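Type 2A phosphatase-associated protein 42 (Saccharomyces cerevisiae, PDB 2V0P) inhibits the PP2A-type phosphatase SIT4, associates with PP2A catalytic subunits and takes part in negative regulation of the TOR signalling pathway. Local coordinates at residues A[10-15]-A[76-81]; A[113-118]-A[122-127]; A[145-150]-A[218-223]. All blocks are in the same frame, centred on the assembly; numbering follows the deposited sequence.

The three contacts follow one another along the N-terminal domain of the protein, an all-helical, tetratricopeptide repeat-like fold, each closing before the next opens. Contact 1 joins helix 4-19 to helix 75-83, contact 2 folds the end of helix 93-120 onto the turn leading into helix 126-133, and contact 3 sets the end of helix 143-146 and the chain after it against helix 199-231. Centre to centre, contacts 1 and 2 lie about 18 Å apart and contacts 2 and 3 about 17 Å; contacts 1 and 3, about 23 Å apart, flank the centre of the chain. Helices 93-120 and 199-231 reach all three, so local and distant pairings share one continuous core.

Contact 1: A[10-15]-A[76-81]; sequences DIISLY and DYYLGL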
ATOM      1  N   ASP A  10     -14.290   0.407 -32.660  1.00 37.49           N
ATOM      2  CA  ASP A  10     -12.943  -0.111 -32.938  1.00 36.74           C
ATOM      3  C   ASP A  10     -12.008   0.102 -31.746  1.00 34.51           C
ATOM      4  O   ASP A  10     -11.267  -0.787 -31.412  1.00 35.44           O
ATOM      5  CB  ASP A  10     -12.354   0.496 -34.214  1.00 38.40           C
ATOM      6  CG  ASP A  10     -13.120   0.106 -35.456  1.00 42.49           C
ATOM      7  OD1 ASP A  10     -14.000  -0.785 -35.370  1.00 47.51           O
ATOM      8  OD2 ASP A  10     -12.832   0.676 -36.543  1.00 47.39           O
ATOM      9  N   ILE A  11     -12.078   1.254 -31.116  1.00 32.21           N
ATOM     10  CA  ILE A  11     -11.279   1.597 -29.951  1.00 33.33           C
ATOM     11  C   ILE A  11     -11.567   0.574 -28.842  1.00 33.48           C
ATOM     12  O   ILE A  11     -10.627  -0.033 -28.283  1.00 34.55           O
ATOM     13  CB  ILE A  11     -11.453   3.069 -29.508  1.00 29.03           C
ATOM     14  CG1 ILE A  11     -10.767   3.989 -30.527  1.00 35.99           C
ATOM     15  CG2 ILE A  11     -10.859   3.285 -28.058  1.00 36.13           C
ATOM     16  CD1 ILE A  11     -11.196   5.394 -30.577  1.00 30.92           C
ATOM     17  N   ILE A  12     -12.851   0.286 -28.617  1.00 31.37           N
ATOM     18  CA  ILE A  12     -13.219  -0.510 -27.467  1.00 37.29           C
ATOM     19  C   ILE A  12     -12.772  -1.943 -27.698  1.00 36.42           C
ATOM     20  O   ILE A  12     -12.290  -2.612 -26.790  1.00 37.07           O
ATOM     21  CB  ILE A  12     -14.750  -0.441 -27.188  1.00 36.58           C
ATOM     22  CG1 ILE A  12     -15.173   0.956 -26.776  1.00 39.69           C
ATOM     23  CG2 ILE A  12     -15.176  -1.528 -26.212  1.00 41.80           C
ATOM     24  CD1 ILE A  12     -14.103   1.811 -26.258  1.00 46.50           C
ATOM     25  N   SER A  13     -12.871  -2.374 -28.948  1.00 37.15           N
ATOM     26  CA  SER A  13     -12.412  -3.678 -29.355  1.00 36.93           C
ATOM     27  C   SER A  13     -10.881  -3.846 -29.203  1.00 37.25           C
ATOM     28  O   SER A  13     -10.428  -4.887 -28.805  1.00 37.15           O
ATOM     29  CB  SER A  13     -12.856  -3.951 -30.771  1.00 37.59           C
ATOM     30  OG  SER A  13     -12.537  -5.263 -31.144  1.00 41.33           O
ATOM     31  N   LEU A  14     -10.110  -2.821 -29.548  1.00 37.85           N
ATOM     32  CA  LEU A  14      -8.663  -2.879 -29.395  1.00 38.16           C
ATOM     33  C   LEU A  14      -8.353  -3.050 -27.911  1.00 36.80           C
ATOM     34  O   LEU A  14      -7.578  -3.889 -27.564  1.00 37.73           O
ATOM     35  CB  LEU A  14      -7.974  -1.637 -29.953  1.00 38.10           C
ATOM     36  CG  LEU A  14      -7.903  -1.534 -31.481  1.00 39.03           C
ATOM     37  CD1 LEU A  14      -7.439  -0.153 -31.888  1.00 43.57           C
ATOM     38  CD2 LEU A  14      -7.008  -2.604 -32.062  1.00 43.25           C
ATOM     39  N   TYR A  15      -9.020  -2.272 -27.084  1.00 36.78           N
ATOM     40  CA  TYR A  15      -8.915  -2.351 -25.647  1.00 37.98           C
ATOM     41  C   TYR A  15      -9.171  -3.764 -25.135  1.00 38.09           C
ATOM     42  O   TYR A  15      -8.298  -4.338 -24.524  1.00 37.68           O
ATOM     43  CB  TYR A  15      -9.818  -1.335 -24.931  1.00 38.89           C
ATOM     44  CG  TYR A  15      -9.684  -1.465 -23.431  1.00 36.49           C
ATOM     45  CD1 TYR A  15      -8.518  -1.000 -22.773  1.00 41.50           C
ATOM     46  CD2 TYR A  15     -10.648  -2.111 -22.683  1.00 39.54           C
ATOM     47  CE1 TYR A  15      -8.359  -1.137 -21.389  1.00 36.93           C
ATOM     48  CE2 TYR A  15     -10.510  -2.272 -21.274  1.00 39.81           C
ATOM     49  CZ  TYR A  15      -9.358  -1.785 -20.647  1.00 40.89           C
ATOM     50  OH  TYR A  15      -9.215  -1.941 -19.294  1.00 40.79           O
ATOM     51  N   ASP A  76     -14.284   9.212 -21.484  1.00 36.94           N
ATOM     52  CA  ASP A  76     -13.329   9.442 -20.416  1.00 35.98           C
ATOM     53  C   ASP A  76     -13.020   8.187 -19.591  1.00 38.29           C
ATOM     54  O   ASP A  76     -11.885   8.072 -19.082  1.00 38.22           O
ATOM     55  CB  ASP A  76     -13.792  10.549 -19.529  1.00 38.63           C
ATOM     56  CG  ASP A  76     -13.870  11.858 -20.248  1.00 39.40           C
ATOM     57  OD1 ASP A  76     -12.871  12.209 -20.896  1.00 46.28           O
ATOM     58  OD2 ASP A  76     -14.937  12.511 -20.154  1.00 42.40           O
ATOM     59  N   TYR A  77     -13.997   7.262 -19.438  1.00 35.46           N
ATOM     60  CA  TYR A  77     -13.754   6.047 -18.753  1.00 34.99           C
ATOM     61  C   TYR A  77     -12.637   5.263 -19.491  1.00 36.08           C
ATOM     62  O   TYR A  77     -11.691   4.791 -18.861  1.00 32.07           O
ATOM     63  CB  TYR A  77     -14.994   5.182 -18.601  1.00 35.45           C
ATOM     64  CG  TYR A  77     -14.813   3.777 -18.093  1.00 32.04           C
ATOM     65  CD1 TYR A  77     -14.495   3.491 -16.716  1.00 32.74           C
ATOM     66  CD2 TYR A  77     -14.984   2.693 -18.942  1.00 29.90           C
ATOM     67  CE1 TYR A  77     -14.358   2.185 -16.290  1.00 27.34           C
ATOM     68  CE2 TYR A  77     -14.860   1.429 -18.478  1.00 36.11           C
ATOM     69  CZ  TYR A  77     -14.529   1.207 -17.108  1.00 30.93           C
ATOM     70  OH  TYR A  77     -14.408  -0.032 -16.682  1.00 30.86           O
ATOM     71  N   TYR A  78     -12.775   5.156 -20.816  1.00 33.77           N
ATOM     72  CA  TYR A  78     -11.890   4.378 -21.590  1.00 33.30           C
ATOM     73  C   TYR A  78     -10.463   5.071 -21.620  1.00 35.07           C
ATOM     74  O   TYR A  78      -9.483   4.396 -21.657  1.00 33.82           O
ATOM     75  CB  TYR A  78     -12.491   4.145 -23.000  1.00 36.46           C
ATOM     76  CG  TYR A  78     -13.409   2.953 -23.004  1.00 33.27           C
ATOM     77  CD1 TYR A  78     -14.766   3.098 -23.025  1.00 35.94           C
ATOM     78  CD2 TYR A  78     -12.889   1.671 -22.896  1.00 36.57           C
ATOM     79  CE1 TYR A  78     -15.582   2.028 -23.009  1.00 38.60           C
ATOM     80  CE2 TYR A  78     -13.709   0.571 -22.848  1.00 41.26           C
ATOM     81  CZ  TYR A  78     -15.061   0.766 -22.912  1.00 40.31           C
ATOM     82  OH  TYR A  78     -15.902  -0.311 -22.893  1.00 42.22           O
ATOM     83  N   LEU A  79     -10.412   6.384 -21.626  1.00 35.24           N
ATOM     84  CA  LEU A  79      -9.174   7.111 -21.538  1.00 37.25           C
ATOM     85  C   LEU A  79      -8.509   6.776 -20.178  1.00 36.95           C
ATOM     86  O   LEU A  79      -7.343   6.492 -20.136  1.00 38.16           O
ATOM     87  CB  LEU A  79      -9.366   8.611 -21.739  1.00 36.05           C
ATOM     88  CG  LEU A  79      -9.601   9.247 -23.151  1.00 33.39           C
ATOM     89  CD1 LEU A  79      -9.812  10.664 -22.946  1.00 33.56           C
ATOM     90  CD2 LEU A  79      -8.472   9.047 -24.100  1.00 33.48           C
ATOM     91  N   GLY A  80      -9.289   6.793 -19.103  1.00 36.92           N
ATOM     92  CA  GLY A  80      -8.823   6.314 -17.785  1.00 35.59           C
ATOM     93  C   GLY A  80      -8.129   4.982 -17.809  1.00 31.92           C
ATOM     94  O   GLY A  80      -7.015   4.857 -17.317  1.00 35.30           O
ATOM     95  N   LEU A  81      -8.780   4.010 -18.383  1.00 31.83           N
ATOM     96  CA  LEU A  81      -8.299   2.678 -18.488  1.00 34.54           C
ATOM     97  C   LEU A  81      -7.007   2.570 -19.369  1.00 34.22           C
ATOM     98  O   LEU A  81      -6.052   1.850 -19.030  1.00 35.12           O
ATOM     99  CB  LEU A  81      -9.367   1.796 -19.040  1.00 33.75           C
ATOM    100  CG  LEU A  81     -10.607   1.485 -18.237  1.00 35.66           C
ATOM    101  CD1 LEU A  81     -11.465   0.636 -19.098  1.00 38.28           C
ATOM    102  CD2 LEU A  81     -10.216   0.766 -16.925  1.00 36.24           C
TER
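I12 and Y78 meet as a methyl group set squarely on an aromatic face. The CD1 of I12 stands 3.3 Å from the centroid of the Y78 ring and almost exactly on its normal, a textbook CH-pi contact, with all six ring carbons nearly equidistant from the methyl. The second torsion of I12 is close to eclipsed (chi2 -21°), which suggests some strain. The other branch reaches the far end of the tyrosine, with I12 CG2 lying 3.6 Å from Y78 OH. On the opposite face the ring rests on its own neighbour, Y77, whose CD2 lies over its centre, so both faces of Y78 are covered, closely by I12 and more loosely by Y77.

Y15 approaches the same ring differently. With CG anti to the backbone N, its side chain extends across to helix 75-83, where the edge of Y78 is turned toward its face in an offset edge-to-face pair: centroids 5.9 Å apart, planes at 77°. The closest atoms of the pair, Y15 CD2 and Y78 CE2, are 4.1 Å apart. Farther out, the phenol end of Y15 runs across L81, its OH 3.4 Å from L81 CD1.

Side chains thus bridge two helix segments inclined at 30°, whose axes come no closer than 11.5 Å. They join non-consecutive helices of the all-helical, tetratricopeptide repeat-like fold: helix 29-52 lies between them in sequence and packs against both, touching I11 and L14 on one and Y78 and L79 on the other, while helices 93-120 and 199-231 close over Y77 and L81.

Contact 2: A[113-118]-A[122-127]; sequences NFLTLL and KLLDPL
The amide of L123 closes helix 93-120 by bonding back to L118 O at 2.8 Å, the long backbone bond of a Schellman motif; K122 N to Q119 O is its companion. K122, in the left-handed region with positive phi, is the C-prime residue that reverses the chain. The hydrophobic partnership that usually accompanies this motif is present as well: L118 CD2 and L123 CD1 face each other at 4.2 Å, the side chains at about a right angle.

The closer-packed part is built round L124. Its CG is anti to the backbone N (chi1 -159°), and this places CD1 between two leucines of the helix, 4.0 Å from L118 CD1 and 4.1 Å from L115 CD2. The other methyl, L124 CD2, lies 3.7 Å from the backbone O of L115. Helix 199-231, through T215 and S212, backs L115 and L118.

Toward solvent the contact loosens: K122 is exposed and its CB points away from the helix, and L123 stays partly exposed, resting on I62 and L73.

Just beyond, D125 N-caps the next helix by accepting from L127 N through OD1, while its OD2 forms a salt bridge with R172 and accepts a hydrogen bond from H209. Chemically, then, one helix is terminated and the next begun within a few residues, with L118 O bonded by the turn, L127 N capped by D125, and leucine methyls packed on the buried side.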
ATOM      1  N   ASN A 113     -13.292  13.104 -14.600  1.00 34.33           N
ATOM      2  CA  ASN A 113     -14.041  13.645 -15.736  1.00 35.46           C
ATOM      3  C   ASN A 113     -15.280  12.793 -16.056  1.00 34.24           C
ATOM      4  O   ASN A 113     -16.340  13.316 -16.092  1.00 36.16           O
ATOM      5  CB  ASN A 113     -13.101  13.740 -16.954  1.00 33.69           C
ATOM      6  CG  ASN A 113     -12.098  14.838 -16.819  1.00 34.76           C
ATOM      7  OD1 ASN A 113     -12.187  15.623 -15.918  1.00 38.44           O
ATOM      8  ND2 ASN A 113     -11.138  14.925 -17.760  1.00 34.77           N
ATOM      9  N   PHE A 114     -15.113  11.479 -16.203  1.00 35.28           N
ATOM     10  CA  PHE A 114     -16.162  10.548 -16.482  1.00 34.89           C
ATOM     11  C   PHE A 114     -17.294  10.631 -15.405  1.00 34.27           C
ATOM     12  O   PHE A 114     -18.381  10.777 -15.759  1.00 32.98           O
ATOM     13  CB  PHE A 114     -15.611   9.154 -16.620  1.00 34.91           C
ATOM     14  CG  PHE A 114     -16.651   8.061 -16.728  1.00 38.28           C
ATOM     15  CD1 PHE A 114     -17.609   8.051 -17.774  1.00 27.59           C
ATOM     16  CD2 PHE A 114     -16.655   7.012 -15.823  1.00 32.47           C
ATOM     17  CE1 PHE A 114     -18.557   7.057 -17.866  1.00 33.12           C
ATOM     18  CE2 PHE A 114     -17.625   5.945 -15.949  1.00 38.69           C
ATOM     19  CZ  PHE A 114     -18.591   6.001 -16.978  1.00 35.48           C
ATOM     20  N   LEU A 115     -16.972  10.563 -14.112  1.00 34.53           N
ATOM     21  CA  LEU A 115     -17.960  10.613 -13.053  1.00 34.14           C
ATOM     22  C   LEU A 115     -18.623  11.962 -13.001  1.00 33.28           C
ATOM     23  O   LEU A 115     -19.820  12.072 -12.773  1.00 34.85           O
ATOM     24  CB  LEU A 115     -17.331  10.250 -11.655  1.00 32.99           C
ATOM     25  CG  LEU A 115     -16.632   8.901 -11.576  1.00 31.17           C
ATOM     26  CD1 LEU A 115     -15.977   8.680 -10.172  1.00 38.28           C
ATOM     27  CD2 LEU A 115     -17.454   7.687 -11.935  1.00 28.23           C
ATOM     28  N   THR A 116     -17.855  13.005 -13.193  1.00 32.10           N
ATOM     29  CA  THR A 116     -18.388  14.284 -13.146  1.00 32.30           C
ATOM     30  C   THR A 116     -19.459  14.440 -14.294  1.00 34.00           C
ATOM     31  O   THR A 116     -20.525  15.014 -14.085  1.00 34.11           O
ATOM     32  CB  THR A 116     -17.311  15.254 -13.293  1.00 33.69           C
ATOM     33  OG1 THR A 116     -16.500  15.201 -12.101  1.00 38.57           O
ATOM     34  CG2 THR A 116     -17.853  16.654 -13.502  1.00 31.29           C
ATOM     35  N   LEU A 117     -19.140  13.855 -15.441  1.00 33.95           N
ATOM     36  CA  LEU A 117     -20.016  13.897 -16.616  1.00 35.45           C
ATOM     37  C   LEU A 117     -21.294  13.154 -16.300  1.00 34.61           C
ATOM     38  O   LEU A 117     -22.353  13.681 -16.591  1.00 35.35           O
ATOM     39  CB  LEU A 117     -19.348  13.270 -17.828  1.00 34.90           C
ATOM     40  CG  LEU A 117     -20.147  13.249 -19.154  1.00 36.63           C
ATOM     41  CD1 LEU A 117     -20.392  14.615 -19.616  1.00 37.13           C
ATOM     42  CD2 LEU A 117     -19.340  12.520 -20.150  1.00 35.31           C
ATOM     43  N   LEU A 118     -21.200  11.965 -15.697  1.00 32.11           N
ATOM     44  CA  LEU A 118     -22.401  11.211 -15.346  1.00 35.00           C
ATOM     45  C   LEU A 118     -23.258  11.963 -14.327  1.00 35.92           C
ATOM     46  O   LEU A 118     -24.502  12.022 -14.444  1.00 37.35           O
ATOM     47  CB  LEU A 118     -22.107   9.811 -14.847  1.00 32.97           C
ATOM     48  CG  LEU A 118     -21.487   8.775 -15.743  1.00 35.13           C
ATOM     49  CD1 LEU A 118     -21.187   7.537 -14.913  1.00 40.39           C
ATOM     50  CD2 LEU A 118     -22.394   8.431 -16.897  1.00 38.66           C
ATOM     51  N   LYS A 122     -27.082  13.560 -14.300  1.00 36.63           N
ATOM     52  CA  LYS A 122     -27.899  13.014 -13.223  1.00 37.05           C
ATOM     53  C   LYS A 122     -28.023  11.506 -13.384  1.00 36.84           C
ATOM     54  O   LYS A 122     -29.119  10.972 -13.334  1.00 37.45           O
ATOM     55  CB  LYS A 122     -29.261  13.719 -13.191  1.00 37.02           C
ATOM     56  CG  LYS A 122     -29.178  15.213 -12.919  1.00 37.99           C
ATOM     57  CD  LYS A 122     -30.502  15.789 -12.425  1.00 46.29           C
ATOM     58  CE  LYS A 122     -30.832  15.309 -10.986  1.00 49.08           C
ATOM     59  NZ  LYS A 122     -32.187  15.709 -10.504  1.00 51.40           N
ATOM     60  N   LEU A 123     -26.887  10.831 -13.597  1.00 36.09           N
ATOM     61  CA  LEU A 123     -26.837   9.399 -13.769  1.00 36.30           C
ATOM     62  C   LEU A 123     -26.067   8.685 -12.663  1.00 36.49           C
ATOM     63  O   LEU A 123     -26.105   7.482 -12.563  1.00 37.12           O
ATOM     64  CB  LEU A 123     -26.266   9.003 -15.140  1.00 37.61           C
ATOM     65  CG  LEU A 123     -27.187   9.176 -16.351  1.00 40.71           C
ATOM     66  CD1 LEU A 123     -26.432   9.016 -17.661  1.00 43.68           C
ATOM     67  CD2 LEU A 123     -28.349   8.191 -16.255  1.00 43.46           C
ATOM     68  N   LEU A 124     -25.429   9.436 -11.800  1.00 36.38           N
ATOM     69  CA  LEU A 124     -24.454   8.851 -10.910  1.00 37.42           C
ATOM     70  C   LEU A 124     -25.104   8.156  -9.679  1.00 36.11           C
ATOM     71  O   LEU A 124     -25.744   8.781  -8.879  1.00 38.27           O
ATOM     72  CB  LEU A 124     -23.392   9.907 -10.539  1.00 37.11           C
ATOM     73  CG  LEU A 124     -22.035   9.363 -10.016  1.00 37.79           C
ATOM     74  CD1 LEU A 124     -21.403   8.370 -10.975  1.00 37.25           C
ATOM     75  CD2 LEU A 124     -21.073  10.492  -9.698  1.00 36.20           C
ATOM     76  N   ASP A 125     -24.965   6.851  -9.605  1.00 36.48           N
ATOM     77  CA  ASP A 125     -25.218   6.081  -8.389  1.00 37.66           C
ATOM     78  C   ASP A 125     -24.820   6.888  -7.139  1.00 37.07           C
ATOM     79  O   ASP A 125     -23.720   7.426  -7.078  1.00 37.27           O
ATOM     80  CB  ASP A 125     -24.383   4.801  -8.453  1.00 39.21           C
ATOM     81  CG  ASP A 125     -24.832   3.749  -7.458  1.00 40.50           C
ATOM     82  OD1 ASP A 125     -24.977   4.082  -6.269  1.00 44.42           O
ATOM     83  OD2 ASP A 125     -25.015   2.583  -7.864  1.00 41.11           O
ATOM     84  N   PRO A 126     -25.703   6.976  -6.140  1.00 38.16           N
ATOM     85  CA  PRO A 126     -25.330   7.840  -5.036  1.00 37.93           C
ATOM     86  C   PRO A 126     -24.112   7.298  -4.245  1.00 36.81           C
ATOM     87  O   PRO A 126     -23.397   8.073  -3.643  1.00 37.38           O
ATOM     88  CB  PRO A 126     -26.594   7.907  -4.207  1.00 37.72           C
ATOM     89  CG  PRO A 126     -27.300   6.645  -4.500  1.00 39.86           C
ATOM     90  CD  PRO A 126     -26.996   6.312  -5.908  1.00 37.91           C
ATOM     91  N   LEU A 127     -23.878   5.992  -4.286  1.00 36.35           N
ATOM     92  CA  LEU A 127     -22.721   5.380  -3.691  1.00 35.93           C
ATOM     93  C   LEU A 127     -21.447   5.948  -4.331  1.00 37.10           C
ATOM     94  O   LEU A 127     -20.428   6.198  -3.657  1.00 36.60           O
ATOM     95  CB  LEU A 127     -22.773   3.872  -3.887  1.00 36.87           C
ATOM     96  CG  LEU A 127     -21.699   3.003  -3.176  1.00 40.08           C
ATOM     97  CD1 LEU A 127     -22.188   1.593  -2.920  1.00 42.49           C
ATOM     98  CD2 LEU A 127     -20.399   2.951  -3.961  1.00 41.84           C
TER

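Contact 3: A[145-150]-A[218-223]; sequences ELYAQP and NIEQNL
Apolar contact comes first, from the CD2 methyl of L146 on E220. L146 CD2 lies 3.8 Å from E220 CB and also touches E220 CG, so a leucine from the end of helix 143-146 rests on the aliphatic stem of a glutamate on helix 199-231. L146 also meets F135, and L143 lies against both E220 and L223.

A second kind of contact sets an aromatic ring beside a carboxylate. E220 leaves its helix with CG anti to the backbone N (chi1 -163°) and continues extended, which brings its carboxylate across the CE1 side of the Y147 ring, the two side chains at about a right angle. The nearest atoms, Y147 CE1 and E220 CD, are 3.8 Å apart, and the two planes are inclined at 58°; this is van der Waals contact.

Two waters add polar links. The first joins Y147 to E220, accepting from Y147 OH at 2.7 Å and donating to E220 OE1, also at 2.7 Å. The second lies between E220 and Q149, donating to E220 OE2 at 2.6 Å and only weakly held by Q149 NE2, whose firmer partner is the backbone O of L143.

K166 of helix 156-186 forms a salt bridge to E220 OE2, while Y147 packs against K162, E165, K166 and L169. L161 of the second subunit also packs on E220. A buried acid with a lysine on one oxygen and a water donating to each is probably ionised, and this polar cluster ties the irregular chain 147-149 to two long helices near the subunit interface.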
ATOM      1  N   GLU A 145      -9.901  10.364   1.103  1.00 43.80           N
ATOM      2  CA  GLU A 145     -11.242  10.955   0.901  1.00 42.69           C
ATOM      3  C   GLU A 145     -12.244   9.986   0.283  1.00 42.27           C
ATOM      4  O   GLU A 145     -13.464  10.214   0.248  1.00 44.42           O
ATOM      5  CB  GLU A 145     -11.138  12.200   0.005  1.00 42.47           C
ATOM      6  CG  GLU A 145     -10.284  13.327   0.593  1.00 42.00           C
ATOM      7  CD  GLU A 145     -10.068  14.463  -0.376  1.00 41.33           C
ATOM      8  OE1 GLU A 145      -9.776  14.202  -1.555  1.00 45.65           O
ATOM      9  OE2 GLU A 145     -10.202  15.619   0.037  1.00 40.84           O
ATOM     10  N   LEU A 146     -11.720   8.907  -0.237  1.00 41.44           N
ATOM     11  CA  LEU A 146     -12.483   7.935  -0.922  1.00 41.23           C
ATOM     12  C   LEU A 146     -13.144   6.928   0.027  1.00 42.04           C
ATOM     13  O   LEU A 146     -14.279   6.492  -0.202  1.00 42.22           O
ATOM     14  CB  LEU A 146     -11.538   7.255  -1.883  1.00 41.76           C
ATOM     15  CG  LEU A 146     -11.981   6.467  -3.068  1.00 41.40           C
ATOM     16  CD1 LEU A 146     -12.698   7.319  -4.155  1.00 41.53           C
ATOM     17  CD2 LEU A 146     -10.714   5.838  -3.580  1.00 37.33           C
ATOM     18  N   TYR A 147     -12.420   6.574   1.085  1.00 41.62           N
ATOM     19  CA  TYR A 147     -12.903   5.699   2.150  1.00 41.55           C
ATOM     20  C   TYR A 147     -12.347   6.232   3.453  1.00 42.66           C
ATOM     21  O   TYR A 147     -11.295   6.888   3.460  1.00 44.40           O
ATOM     22  CB  TYR A 147     -12.412   4.269   1.965  1.00 39.30           C
ATOM     23  CG  TYR A 147     -12.888   3.535   0.724  1.00 39.53           C
ATOM     24  CD1 TYR A 147     -12.026   3.288  -0.318  1.00 34.02           C
ATOM     25  CD2 TYR A 147     -14.186   3.056   0.640  1.00 39.65           C
ATOM     26  CE1 TYR A 147     -12.426   2.606  -1.436  1.00 36.69           C
ATOM     27  CE2 TYR A 147     -14.621   2.380  -0.482  1.00 41.77           C
ATOM     28  CZ  TYR A 147     -13.748   2.163  -1.511  1.00 37.67           C
ATOM     29  OH  TYR A 147     -14.195   1.458  -2.560  1.00 36.56           O
ATOM     30  N   ALA A 148     -13.042   5.966   4.555  1.00 43.56           N
ATOM     31  CA  ALA A 148     -12.461   6.173   5.881  1.00 44.49           C
ATOM     32  C   ALA A 148     -11.227   5.270   5.990  1.00 44.55           C
ATOM     33  O   ALA A 148     -11.235   4.164   5.458  1.00 45.02           O
ATOM     34  CB  ALA A 148     -13.478   5.835   6.949  1.00 44.65           C
ATOM     35  N   GLN A 149     -10.157   5.744   6.638  1.00 44.15           N
ATOM     36  CA  GLN A 149      -8.921   4.961   6.742  1.00 43.57           C
ATOM     37  C   GLN A 149      -8.536   4.790   8.218  1.00 42.72           C
ATOM     38  O   GLN A 149      -8.748   5.705   8.999  1.00 42.34           O
ATOM     39  CB  GLN A 149      -7.766   5.634   5.990  1.00 44.08           C
ATOM     40  CG  GLN A 149      -8.043   6.008   4.546  1.00 44.21           C
ATOM     41  CD  GLN A 149      -8.025   4.834   3.564  1.00 44.22           C
ATOM     42  OE1 GLN A 149      -7.808   3.671   3.926  1.00 40.93           O
ATOM     43  NE2 GLN A 149      -8.268   5.148   2.313  1.00 46.21           N
ATOM     44  N   PRO A 150      -7.991   3.625   8.604  1.00 42.32           N
ATOM     45  CA  PRO A 150      -7.673   3.502  10.031  1.00 43.13           C
ATOM     46  C   PRO A 150      -6.613   4.536  10.399  1.00 43.60           C
ATOM     47  O   PRO A 150      -5.696   4.785   9.597  1.00 44.13           O
ATOM     48  CB  PRO A 150      -7.108   2.087  10.146  1.00 42.77           C
ATOM     49  CG  PRO A 150      -6.686   1.721   8.757  1.00 43.72           C
ATOM     50  CD  PRO A 150      -7.613   2.424   7.845  1.00 42.03           C
ATOM     51  N   ASN A 218     -10.608   1.589  -9.842  1.00 33.77           N
ATOM     52  CA  ASN A 218      -9.475   2.020 -10.574  1.00 32.29           C
ATOM     53  C   ASN A 218      -8.889   3.270  -9.979  1.00 32.46           C
ATOM     54  O   ASN A 218      -7.651   3.431  -9.990  1.00 33.08           O
ATOM     55  CB  ASN A 218      -9.850   2.206 -12.063  1.00 33.89           C
ATOM     56  CG  ASN A 218     -10.440   0.991 -12.662  1.00 31.40           C
ATOM     57  OD1 ASN A 218     -10.108  -0.077 -12.326  1.00 44.06           O
ATOM     58  ND2 ASN A 218     -11.424   1.178 -13.540  1.00 41.90           N
ATOM     59  N   ILE A 219      -9.742   4.183  -9.502  1.00 29.46           N
ATOM     60  CA  ILE A 219      -9.247   5.387  -8.931  1.00 30.01           C
ATOM     61  C   ILE A 219      -8.425   4.950  -7.635  1.00 29.36           C
ATOM     62  O   ILE A 219      -7.413   5.462  -7.421  1.00 30.52           O
ATOM     63  CB  ILE A 219     -10.300   6.390  -8.565  1.00 29.82           C
ATOM     64  CG1 ILE A 219     -10.818   7.109  -9.866  1.00 31.53           C
ATOM     65  CG2 ILE A 219      -9.733   7.487  -7.655  1.00 28.29           C
ATOM     66  CD1 ILE A 219     -12.025   7.913  -9.673  1.00 31.47           C
ATOM     67  N   GLU A 220      -8.934   4.039  -6.867  1.00 28.92           N
ATOM     68  CA  GLU A 220      -8.231   3.595  -5.585  1.00 30.76           C
ATOM     69  C   GLU A 220      -6.857   2.993  -5.912  1.00 33.02           C
ATOM     70  O   GLU A 220      -5.803   3.380  -5.302  1.00 34.99           O
ATOM     71  CB  GLU A 220      -9.108   2.598  -4.814  1.00 33.21           C
ATOM     72  CG  GLU A 220      -8.693   2.424  -3.354  1.00 29.60           C
ATOM     73  CD  GLU A 220      -9.178   1.135  -2.727  1.00 31.20           C
ATOM     74  OE1 GLU A 220      -9.730   0.250  -3.417  1.00 36.02           O
ATOM     75  OE2 GLU A 220      -8.982   0.997  -1.525  1.00 41.04           O
ATOM     76  N   GLN A 221      -6.848   2.091  -6.879  1.00 32.87           N
ATOM     77  CA  GLN A 221      -5.668   1.370  -7.264  1.00 33.33           C
ATOM     78  C   GLN A 221      -4.657   2.366  -7.791  1.00 33.61           C
ATOM     79  O   GLN A 221      -3.550   2.311  -7.390  1.00 33.38           O
ATOM     80  CB  GLN A 221      -5.970   0.325  -8.300  1.00 36.16           C
ATOM     81  CG  GLN A 221      -4.784  -0.138  -9.078  1.00 37.22           C
ATOM     82  CD  GLN A 221      -3.804  -0.965  -8.228  1.00 41.51           C
ATOM     83  OE1 GLN A 221      -4.209  -1.712  -7.343  1.00 45.41           O
ATOM     84  NE2 GLN A 221      -2.524  -0.834  -8.514  1.00 39.87           N
ATOM     85  N   ASN A 222      -5.076   3.322  -8.618  1.00 31.14           N
ATOM     86  CA  ASN A 222      -4.110   4.266  -9.157  1.00 33.32           C
ATOM     87  C   ASN A 222      -3.551   5.271  -8.123  1.00 31.79           C
ATOM     88  O   ASN A 222      -2.421   5.675  -8.195  1.00 32.83           O
ATOM     89  CB  ASN A 222      -4.697   4.966 -10.417  1.00 31.04           C
ATOM     90  CG  ASN A 222      -4.915   4.014 -11.583  1.00 32.11           C
ATOM     91  OD1 ASN A 222      -4.579   2.851 -11.533  1.00 43.77           O
ATOM     92  ND2 ASN A 222      -5.529   4.505 -12.616  1.00 38.88           N
ATOM     93  N   LEU A 223      -4.358   5.690  -7.176  1.00 31.65           N
ATOM     94  CA  LEU A 223      -3.928   6.586  -6.184  1.00 31.21           C
ATOM     95  C   LEU A 223      -2.925   5.862  -5.261  1.00 30.78           C
ATOM     96  O   LEU A 223      -1.901   6.369  -5.035  1.00 31.88           O
ATOM     97  CB  LEU A 223      -5.125   7.085  -5.381  1.00 33.02           C
ATOM     98  CG  LEU A 223      -5.956   8.134  -6.140  1.00 33.38           C
ATOM     99  CD1 LEU A 223      -7.025   8.709  -5.200  1.00 36.37           C
ATOM    100  CD2 LEU A 223      -5.074   9.226  -6.647  1.00 34.09           C
TER
HETATM  101  O   HOH W   1     -12.337   0.443  -4.225  1.00 25.60           O
HETATM  102  O   HOH W   2      -7.825   2.336   0.335  1.00 22.62           O